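Local coordinates for acetyl xylan esterase (PDB 6AGQ), which probably hydrolyses acetyl esters, removing acetyl groups from acetylated xylan as a cold-active esterase of the alpha/beta-hydrolase clan, at residues V207-C212 with T266-T271; Q12-E17 with C282-N287; L203-F208 with M314-A319; Q156-C161 with G188-A193. All coordinates share one frame; numbering follows the deposited sequence.

Interaction 1: V207-C212 with T266-T271; sequences VFPFLC and TLMAIT
Thr271 turns OG1 into the position between its backbone N and carbonyl carbon (chi1 42°), where the oxygen meets the Phe208 ring, and Val207 sets CG1 anti to its backbone N (chi1 173°), an orientation in which both of its methyls reach Ala269. Thr271 OG1 lies 3.5 Å from Phe208 CD2 in an oblique approach, with Thr271 CG2 3.9 Å from the same ring carbon. On the Val207 side, CG1 packs 4.0 Å and CG2 4.1 Å from Ala269 CB. Val207 CG1 also sits 3.7 Å above the plane of the neighbouring Phe208 ring, over its centre, so one methyl links the strand to the aromatic group. Farther along, Pro209 CG rests 4.1 Å from Met268 SD, the two side chains crossing at about a right angle. The backbones are joined by one hydrogen bond, Phe208 N to Ala269 O at 2.9 Å, in a single bridge that pairs Val207 with Ala269 just where strand 203-207 gives way to loop. The Phe208 ring also meets His303 and touches a GxSxG sequence that probably forms the nucleophile elbow. The contact is buried, with that one hydrogen bond across it; the Thr271 hydroxyl has a weak bond to Gly302 O, so packing, not a polar bond between the two side chains, sets the Phe208 ring against Thr271.

Interaction 2: Q12-E17 with C282-N287; sequences QDYKPE and CFAAYN
Pro16 lies over the methyl of Ala284, its CG and CD both 3.8 Å from Ala284 CB. The same CD stands 3.9 Å above the plane of the Tyr14 ring, over its centre, so proline, ring and methyl meet in a three-way cluster. Tyr14 adds its own obliquely placed contact, CE2 to Ala284 CB at 4.1 Å, and its hydroxyl is engaged elsewhere, in a hydrogen bond with His213 NE2. The polar link is made by Asn287. With CG anti to the carbonyl carbon (chi1 -73°), its ND2 gives a short, fairly straight hydrogen bond to Tyr14 O, 2.7 Å long with an N-H...O angle of 164°. The acceptor lies close to the amide plane, whereas the nitrogen stands above the plane of the Tyr14 carbonyl, 45° out of it. An alanine in place of Asn287 would probably leave Tyr14 O without this donor and the 12-17 segment freer to shift from the helix. The extended Lys15 chain runs past the backbone carbonyl of Asn287, Lys15 CE 3.5 Å from Asn287 O. At the other end Gln12 meets the Phe283 ring, its backbone N over one face and its CB 4.1 Å from Phe283 CE1. This N-terminal segment thus lies along helix 279-286; Phe283, besides meeting Gln12, touches Ile270 and Leu297, and Tyr286 touches Met268 and Val295, of strands 265-271 and 293-298, while Met256 of helix 255-259 touches both Pro16 and Ala284.

Interaction 3: L203-F208 with M314-A319; sequences LALPVF and MRFIEA
Leu203 and Leu205 both lie alongside Phe316, running the opposite way to its side chain, and both approach the ring obliquely. Leu203 is the closer, its CG 3.7 Å from Phe316 CE2, while Leu205 places CD2 3.9 Å from Phe316 CD2. Phe316 starts toward the strand, with CG anti to the backbone N (chi1 -174°), and its ring meets the two leucines through CD2 and CE2. Ile317 is turned differently against the same pair: it crosses Leu205 at about a right angle, Ile317 CD1 to Leu205 CD2 at 3.9 Å, and Leu203 obliquely, Ile317 CG1 to Leu203 CD2 at 4.0 Å. Leu205 CD2 therefore touches both helix residues. This is the packing of a helix on the face of a central beta sheet, as expected of an alpha/beta hydrolase: the segments of strand 203-207 and helix 309-320 run nearly antiparallel, at 175°, with their axes 10.4 Å apart. An alanine in place of Leu205 would probably open a gap between Phe316 and Ile317 and leave the phenylalanine ring with less to hold it from turning. Phe316 also packs on Leu267 and Arg265 of the next strand and meets the ring of Tyr320, and Ile317 reaches Trp108 of helix 106-110. The opposite flank of the helix faces the second subunit, where Arg315 NH1 hydrogen-bonds Asp49 O of that other copy.

Interaction 4: Q156-C161 with G188-A193; sequences QVYLDC and GGLALA
The helical segments carrying Tyr158 and Ala193 cross at -69° with axes 9.8 Å apart, and these two residues bring the backbones nearest, their CA atoms 6.6 Å from each other. Ala193 points its methyl at the Tyr158 ring and forms a CH-pi contact: CB lies 3.7 Å from the ring centroid, 17° off the normal, a little toward the CD2-CE2 rim. Leu190 meets the same ring from an oblique direction, its CD2 3.6 Å from Tyr158 CE1. Leu190 CD1 lies 3.8 Å from Cys161 SG, and both methyls approach Val157, CD2 nearest at 4.0 Å from Val157 CG1, the leucine and valine crossing at about a right angle. In Leu190 CG is anti to the carbonyl carbon (chi1 -53°), toward helix 153-170; the two methyls beyond it make these contacts. Every touching residue is buried, and no hydrogen bond passes between the segments; the tyrosine hydroxyl instead bonds to Phe253 O, which ties the ring's far end to another part of the chain. Helix 186-197 begins at a probable nucleophile elbow after strand 179-184 and leads on to strand 203-207, while helix 153-170 is anchored to the sheet side by Cys161 O with Tyr92 OH of strand 86-92 and by Asp160 O with Tyr62 OH of strand 55-63.

How the interactions relate
Along the chain interaction 4 closes before interactions 1 and 3 open; interaction 2 joins residues near the N-terminus to helix 279-286, so that interactions 1 and 4 fall between its segments, while interaction 3 crosses it. Interactions 1 and 3, with centres about 11 Å apart, share Val207 and Phe208 and meet on neighbouring strands 203-207 and 265-271. Interaction 2 lies about 12 Å from interaction 1 and touches it where Pro209 packs on Cys282. Interaction 4, about 14 Å from interaction 1, joins it through Pro209 against Gly188 and Gly189. The contacts thus link the sheet, helices on its faces and the N-terminal segment; interaction 1 touches the probable nucleophile elbow, and interactions 3 and 4 lie near it.

Interaction 1: V207-C212 with T266-T271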
# COMPACT_ATOMS: atom_id res chain seq x y z
N VAL A 207 26.02 10.83 9.56
CA VAL A 207 25.26 9.60 9.30
C VAL A 207 24.29 9.86 8.12
O VAL A 207 23.49 10.80 8.14
CB VAL A 207 24.51 9.14 10.59
CG1 VAL A 207 23.59 7.97 10.33
CG2 VAL A 207 25.52 8.71 11.65
N PHE A 208 24.35 9.00 7.11
CA PHE A 208 23.53 9.15 5.88
C PHE A 208 23.15 10.57 5.48
O PHE A 208 21.96 10.93 5.49
CB PHE A 208 22.36 8.14 5.76
CG PHE A 208 21.51 7.95 6.98
CD1 PHE A 208 20.70 8.97 7.48
CD2 PHE A 208 21.39 6.68 7.54
CE1 PHE A 208 19.84 8.75 8.56
CE2 PHE A 208 20.54 6.43 8.61
CZ PHE A 208 19.76 7.47 9.13
N PRO A 209 24.18 11.38 5.07
CA PRO A 209 23.98 12.79 4.97
C PRO A 209 23.06 13.17 3.79
O PRO A 209 23.22 12.66 2.67
CB PRO A 209 25.39 13.35 4.80
CG PRO A 209 26.20 12.21 4.29
CD PRO A 209 25.59 11.00 4.87
N PHE A 210 22.09 14.02 4.13
CA PHE A 210 21.18 14.73 3.23
C PHE A 210 21.90 15.97 2.74
O PHE A 210 23.04 16.26 3.19
CB PHE A 210 19.91 15.04 4.05
CG PHE A 210 18.84 15.74 3.31
CD1 PHE A 210 18.20 15.14 2.24
CD2 PHE A 210 18.41 16.99 3.72
CE1 PHE A 210 17.18 15.79 1.55
CE2 PHE A 210 17.42 17.66 3.02
CZ PHE A 210 16.81 17.06 1.93
N LEU A 211 21.31 16.66 1.75
CA LEU A 211 21.94 17.86 1.15
C LEU A 211 23.23 17.57 0.37
O LEU A 211 24.13 18.42 0.30
CB LEU A 211 22.24 18.97 2.19
CG LEU A 211 21.14 19.19 3.25
CD1 LEU A 211 21.59 19.97 4.50
CD2 LEU A 211 19.95 19.86 2.58
N CYS A 212 23.30 16.40 -0.27
CA CYS A 212 24.48 16.02 -1.07
C CYS A 212 24.01 15.68 -2.47
O CYS A 212 22.97 15.05 -2.66
CB CYS A 212 25.26 14.82 -0.50
SG CYS A 212 25.98 15.06 1.17
N THR A 266 37.13 12.01 9.29
CA THR A 266 35.68 11.80 9.10
C THR A 266 35.31 10.31 9.18
O THR A 266 36.03 9.46 8.63
CB THR A 266 35.26 12.29 7.72
OG1 THR A 266 35.65 13.65 7.58
CG2 THR A 266 33.74 12.22 7.51
N LEU A 267 34.21 10.02 9.91
CA LEU A 267 33.59 8.69 10.01
C LEU A 267 32.20 8.85 9.49
O LEU A 267 31.33 9.45 10.19
CB LEU A 267 33.50 8.17 11.45
CG LEU A 267 32.72 6.84 11.65
CD1 LEU A 267 33.47 5.68 11.03
CD2 LEU A 267 32.47 6.49 13.09
N MET A 268 31.97 8.31 8.30
CA MET A 268 30.68 8.28 7.68
C MET A 268 29.94 6.93 7.71
O MET A 268 30.49 5.94 7.28
CB MET A 268 30.80 8.78 6.24
CG MET A 268 29.42 9.04 5.66
SD MET A 268 29.33 9.63 3.99
CE MET A 268 30.27 11.18 4.05
N ALA A 269 28.68 6.93 8.14
CA ALA A 269 27.73 5.84 7.92
C ALA A 269 26.93 5.97 6.61
O ALA A 269 26.36 7.03 6.30
CB ALA A 269 26.70 5.80 9.06
N ILE A 270 26.86 4.87 5.86
CA ILE A 270 26.03 4.83 4.65
C ILE A 270 25.19 3.57 4.71
O ILE A 270 25.69 2.49 5.07
CB ILE A 270 26.91 4.82 3.40
CG1 ILE A 270 27.83 6.04 3.42
CG2 ILE A 270 26.06 4.71 2.13
CD1 ILE A 270 28.84 6.11 2.27
N THR A 271 23.94 3.70 4.36
CA THR A 271 23.01 2.61 4.43
C THR A 271 22.60 2.30 3.01
O THR A 271 22.12 3.19 2.29
CB THR A 271 21.78 3.00 5.31
OG1 THR A 271 21.38 4.33 5.01
CG2 THR A 271 22.19 2.97 6.83

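Interaction 2: Q12-E17 with C282-N287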
# COMPACT_ATOMS: atom_id res chain seq x y z
N GLN A 12 32.13 3.09 -4.73
CA GLN A 12 33.35 3.59 -4.09
C GLN A 12 34.45 4.14 -5.04
O GLN A 12 35.43 4.74 -4.60
CB GLN A 12 33.92 2.56 -3.08
CG GLN A 12 34.14 1.13 -3.53
CD GLN A 12 34.59 0.21 -2.40
OE1 GLN A 12 33.92 -0.78 -2.08
NE2 GLN A 12 35.74 0.53 -1.78
N ASP A 13 34.27 3.96 -6.33
CA ASP A 13 35.04 4.71 -7.33
C ASP A 13 34.24 5.93 -7.81
O ASP A 13 34.68 6.61 -8.75
CB ASP A 13 35.31 3.86 -8.58
CG ASP A 13 36.27 2.68 -8.35
OD1 ASP A 13 36.89 2.55 -7.27
OD2 ASP A 13 36.38 1.88 -9.32
N TYR A 14 33.06 6.18 -7.20
CA TYR A 14 32.13 7.21 -7.70
C TYR A 14 32.53 8.58 -7.19
O TYR A 14 32.35 8.91 -6.02
CB TYR A 14 30.66 6.90 -7.35
CG TYR A 14 29.67 7.89 -7.97
CD1 TYR A 14 29.72 8.21 -9.33
CD2 TYR A 14 28.69 8.50 -7.19
CE1 TYR A 14 28.81 9.11 -9.90
CE2 TYR A 14 27.78 9.40 -7.75
CZ TYR A 14 27.83 9.72 -9.08
OH TYR A 14 26.91 10.66 -9.59
N LYS A 15 33.04 9.39 -8.09
CA LYS A 15 33.60 10.66 -7.77
C LYS A 15 33.19 11.63 -8.89
O LYS A 15 34.00 12.02 -9.71
CB LYS A 15 35.11 10.49 -7.63
CG LYS A 15 35.78 11.74 -7.14
CD LYS A 15 37.19 11.46 -6.63
CE LYS A 15 37.76 12.81 -6.26
NZ LYS A 15 39.12 12.79 -5.72
N PRO A 16 31.92 12.06 -8.91
CA PRO A 16 31.46 12.99 -9.96
C PRO A 16 32.12 14.36 -9.84
O PRO A 16 32.71 14.67 -8.81
CB PRO A 16 29.95 13.10 -9.66
CG PRO A 16 29.89 12.92 -8.17
CD PRO A 16 30.97 11.97 -7.80
N GLU A 17 32.00 15.18 -10.88
CA GLU A 17 32.64 16.51 -10.94
C GLU A 17 32.04 17.47 -9.88
O GLU A 17 30.83 17.45 -9.59
CB GLU A 17 32.57 17.07 -12.40
CG GLU A 17 32.09 18.52 -12.62
CD GLU A 17 31.97 18.96 -14.10
OE1 GLU A 17 31.82 18.13 -15.03
OE2 GLU A 17 32.01 20.18 -14.37
N CYS A 282 25.77 9.88 -0.98
CA CYS A 282 26.60 9.80 0.21
C CYS A 282 28.03 9.51 -0.19
O CYS A 282 28.94 10.22 0.26
CB CYS A 282 26.03 8.78 1.17
SG CYS A 282 24.46 9.35 1.89
N PHE A 283 28.23 8.51 -1.06
CA PHE A 283 29.55 8.17 -1.61
C PHE A 283 30.22 9.31 -2.38
O PHE A 283 31.43 9.54 -2.19
CB PHE A 283 29.55 6.86 -2.40
CG PHE A 283 29.93 5.66 -1.57
CD1 PHE A 283 31.21 5.51 -1.11
CD2 PHE A 283 28.97 4.69 -1.20
CE1 PHE A 283 31.56 4.42 -0.31
CE2 PHE A 283 29.31 3.61 -0.40
CZ PHE A 283 30.60 3.47 0.04
N ALA A 284 29.43 10.07 -3.14
CA ALA A 284 29.93 11.22 -3.85
C ALA A 284 30.60 12.28 -2.99
O ALA A 284 31.66 12.82 -3.37
CB ALA A 284 28.78 11.85 -4.65
N ALA A 285 29.97 12.66 -1.87
CA ALA A 285 30.66 13.51 -0.87
C ALA A 285 31.86 12.80 -0.17
O ALA A 285 32.97 13.36 -0.16
CB ALA A 285 29.66 14.06 0.20
N TYR A 286 31.66 11.58 0.36
CA TYR A 286 32.76 10.75 0.97
C TYR A 286 34.01 10.70 0.07
O TYR A 286 35.11 10.93 0.51
CB TYR A 286 32.26 9.30 1.23
CG TYR A 286 33.29 8.38 1.87
CD1 TYR A 286 33.63 8.54 3.20
CD2 TYR A 286 33.96 7.38 1.14
CE1 TYR A 286 34.56 7.76 3.80
CE2 TYR A 286 34.92 6.58 1.74
CZ TYR A 286 35.21 6.78 3.10
OH TYR A 286 36.14 6.05 3.85
N ASN A 287 33.82 10.51 -1.22
CA ASN A 287 34.97 10.36 -2.14
C ASN A 287 35.67 11.68 -2.50
O ASN A 287 36.72 11.66 -3.15
CB ASN A 287 34.54 9.61 -3.42
CG ASN A 287 34.32 8.15 -3.18
OD1 ASN A 287 34.98 7.57 -2.33
ND2 ASN A 287 33.38 7.54 -3.88

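Interaction 3: L203-F208 with M314-A319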
# COMPACT_ATOMS: atom_id res chain seq x y z
N LEU A 203 36.97 16.33 14.28
CA LEU A 203 36.28 15.17 13.77
C LEU A 203 34.94 15.55 13.15
O LEU A 203 34.29 16.46 13.64
CB LEU A 203 35.98 14.19 14.90
CG LEU A 203 36.91 13.11 15.30
CD1 LEU A 203 38.34 13.53 15.26
CD2 LEU A 203 36.52 12.58 16.65
N ALA A 204 34.51 14.80 12.13
CA ALA A 204 33.17 14.94 11.53
C ALA A 204 32.52 13.56 11.47
O ALA A 204 33.16 12.63 10.98
CB ALA A 204 33.26 15.53 10.14
N LEU A 205 31.30 13.41 12.03
CA LEU A 205 30.63 12.14 12.06
C LEU A 205 29.24 12.16 11.33
O LEU A 205 28.23 11.86 11.96
CB LEU A 205 30.47 11.68 13.49
CG LEU A 205 31.76 11.28 14.24
CD1 LEU A 205 32.34 12.46 14.98
CD2 LEU A 205 31.45 10.19 15.25
N PRO A 206 29.21 12.44 10.01
CA PRO A 206 27.94 12.34 9.23
C PRO A 206 27.28 10.94 9.17
O PRO A 206 27.91 9.97 8.76
CB PRO A 206 28.36 12.82 7.87
CG PRO A 206 29.79 12.45 7.77
CD PRO A 206 30.37 12.63 9.12
N VAL A 207 26.02 10.83 9.56
CA VAL A 207 25.26 9.60 9.30
C VAL A 207 24.29 9.86 8.12
O VAL A 207 23.49 10.80 8.14
CB VAL A 207 24.51 9.14 10.59
CG1 VAL A 207 23.59 7.97 10.33
CG2 VAL A 207 25.52 8.71 11.65
N PHE A 208 24.35 9.00 7.11
CA PHE A 208 23.53 9.15 5.88
C PHE A 208 23.15 10.57 5.48
O PHE A 208 21.96 10.93 5.49
CB PHE A 208 22.36 8.14 5.76
CG PHE A 208 21.51 7.95 6.98
CD1 PHE A 208 20.70 8.97 7.48
CD2 PHE A 208 21.39 6.68 7.54
CE1 PHE A 208 19.84 8.75 8.56
CE2 PHE A 208 20.54 6.43 8.61
CZ PHE A 208 19.76 7.47 9.13
N MET A 314 31.41 6.10 19.31
CA MET A 314 32.12 6.09 20.59
C MET A 314 33.54 5.64 20.44
O MET A 314 34.40 6.37 20.87
CB MET A 314 31.37 5.29 21.65
CG MET A 314 30.06 5.94 22.06
SD MET A 314 29.16 4.84 23.16
CE MET A 314 27.49 5.52 23.17
N ARG A 315 33.80 4.51 19.78
CA ARG A 315 35.20 4.03 19.53
C ARG A 315 36.05 5.00 18.71
O ARG A 315 37.22 5.21 18.99
CB ARG A 315 35.21 2.70 18.78
CG ARG A 315 34.66 1.51 19.55
CD ARG A 315 34.91 0.18 18.85
NE ARG A 315 34.28 -0.90 19.62
CZ ARG A 315 34.81 -1.54 20.68
NH1 ARG A 315 36.04 -1.27 21.14
NH2 ARG A 315 34.07 -2.47 21.29
N PHE A 316 35.46 5.55 17.66
CA PHE A 316 36.07 6.57 16.85
C PHE A 316 36.45 7.82 17.63
O PHE A 316 37.60 8.30 17.53
CB PHE A 316 35.08 6.91 15.72
CG PHE A 316 35.62 7.85 14.71
CD1 PHE A 316 36.56 7.43 13.79
CD2 PHE A 316 35.16 9.15 14.64
CE1 PHE A 316 37.09 8.30 12.84
CE2 PHE A 316 35.63 10.01 13.70
CZ PHE A 316 36.60 9.59 12.79
N ILE A 317 35.49 8.34 18.39
CA ILE A 317 35.70 9.48 19.27
C ILE A 317 36.77 9.20 20.33
O ILE A 317 37.68 10.02 20.54
CB ILE A 317 34.38 9.97 19.87
CG1 ILE A 317 33.65 10.75 18.78
CG2 ILE A 317 34.64 10.84 21.13
CD1 ILE A 317 32.19 10.95 19.03
N GLU A 318 36.68 8.04 20.99
CA GLU A 318 37.68 7.67 22.01
C GLU A 318 39.05 7.55 21.41
O GLU A 318 40.01 7.91 22.06
CB GLU A 318 37.30 6.37 22.73
CG GLU A 318 36.54 6.57 24.04
CD GLU A 318 37.47 6.40 25.23
OE1 GLU A 318 37.78 5.22 25.56
OE2 GLU A 318 37.90 7.43 25.81
N ALA A 319 39.16 7.01 20.19
CA ALA A 319 40.47 6.88 19.57
C ALA A 319 41.13 8.14 19.10
O ALA A 319 42.35 8.23 19.09
CB ALA A 319 40.39 5.90 18.40

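Interaction 4: Q156-C161 with G188-A193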
# COMPACT_ATOMS: atom_id res chain seq x y z
N GLN A 156 21.27 31.00 6.19
CA GLN A 156 21.22 31.30 7.59
C GLN A 156 21.28 30.02 8.45
O GLN A 156 21.86 30.07 9.54
CB GLN A 156 19.99 32.16 7.95
CG GLN A 156 20.15 33.62 7.54
CD GLN A 156 21.14 34.38 8.42
OE1 GLN A 156 21.31 34.07 9.60
NE2 GLN A 156 21.83 35.34 7.84
N VAL A 157 20.80 28.87 7.96
CA VAL A 157 20.98 27.61 8.75
C VAL A 157 22.46 27.27 8.95
O VAL A 157 22.90 26.95 10.08
CB VAL A 157 20.18 26.43 8.11
CG1 VAL A 157 20.35 25.16 8.89
CG2 VAL A 157 18.70 26.80 8.05
N TYR A 158 23.26 27.36 7.87
CA TYR A 158 24.68 27.02 7.96
C TYR A 158 25.41 27.98 8.85
O TYR A 158 26.29 27.59 9.63
CB TYR A 158 25.36 26.94 6.60
CG TYR A 158 25.00 25.74 5.75
CD1 TYR A 158 23.88 24.96 6.00
CD2 TYR A 158 25.76 25.40 4.67
CE1 TYR A 158 23.56 23.88 5.20
CE2 TYR A 158 25.38 24.34 3.83
CZ TYR A 158 24.32 23.59 4.12
OH TYR A 158 23.95 22.55 3.33
N LEU A 159 25.05 29.24 8.76
CA LEU A 159 25.63 30.22 9.70
C LEU A 159 25.27 29.95 11.16
O LEU A 159 26.11 30.15 12.04
CB LEU A 159 25.15 31.65 9.30
CG LEU A 159 25.66 32.10 7.95
CD1 LEU A 159 25.08 33.46 7.61
CD2 LEU A 159 27.18 32.16 7.84
N ASP A 160 24.01 29.60 11.45
CA ASP A 160 23.62 29.19 12.85
C ASP A 160 24.50 28.03 13.35
O ASP A 160 24.87 28.00 14.54
CB ASP A 160 22.20 28.71 12.93
CG ASP A 160 21.17 29.77 12.53
OD1 ASP A 160 21.47 30.99 12.59
OD2 ASP A 160 20.02 29.36 12.10
N CYS A 161 24.84 27.12 12.42
CA CYS A 161 25.62 25.92 12.70
C CYS A 161 27.05 26.23 12.98
O CYS A 161 27.67 25.48 13.71
CB CYS A 161 25.49 24.85 11.58
SG CYS A 161 23.82 24.13 11.45
N GLY A 188 23.66 15.30 9.19
CA GLY A 188 24.89 14.85 8.58
C GLY A 188 25.35 15.82 7.55
O GLY A 188 26.52 16.15 7.50
N GLY A 189 24.40 16.31 6.74
CA GLY A 189 24.66 17.45 5.85
C GLY A 189 25.14 18.70 6.57
O GLY A 189 26.11 19.36 6.11
N LEU A 190 24.47 19.06 7.68
CA LEU A 190 24.94 20.18 8.50
C LEU A 190 26.32 19.98 9.09
O LEU A 190 27.03 20.97 9.22
CB LEU A 190 23.97 20.62 9.67
CG LEU A 190 22.52 20.91 9.17
CD1 LEU A 190 21.53 21.39 10.21
CD2 LEU A 190 22.57 21.90 8.01
N ALA A 191 26.69 18.78 9.53
CA ALA A 191 28.05 18.55 10.03
C ALA A 191 29.08 18.60 8.89
O ALA A 191 30.23 19.00 9.14
CB ALA A 191 28.19 17.20 10.73
N LEU A 192 28.75 18.18 7.68
CA LEU A 192 29.71 18.37 6.55
C LEU A 192 29.88 19.89 6.27
O LEU A 192 30.98 20.36 5.96
CB LEU A 192 29.25 17.64 5.26
CG LEU A 192 29.24 16.11 5.24
CD1 LEU A 192 28.69 15.60 3.91
CD2 LEU A 192 30.61 15.52 5.45
N ALA A 193 28.78 20.66 6.40
CA ALA A 193 28.84 22.13 6.23
C ALA A 193 29.73 22.77 7.31
O ALA A 193 30.53 23.66 7.05
CB ALA A 193 27.44 22.73 6.30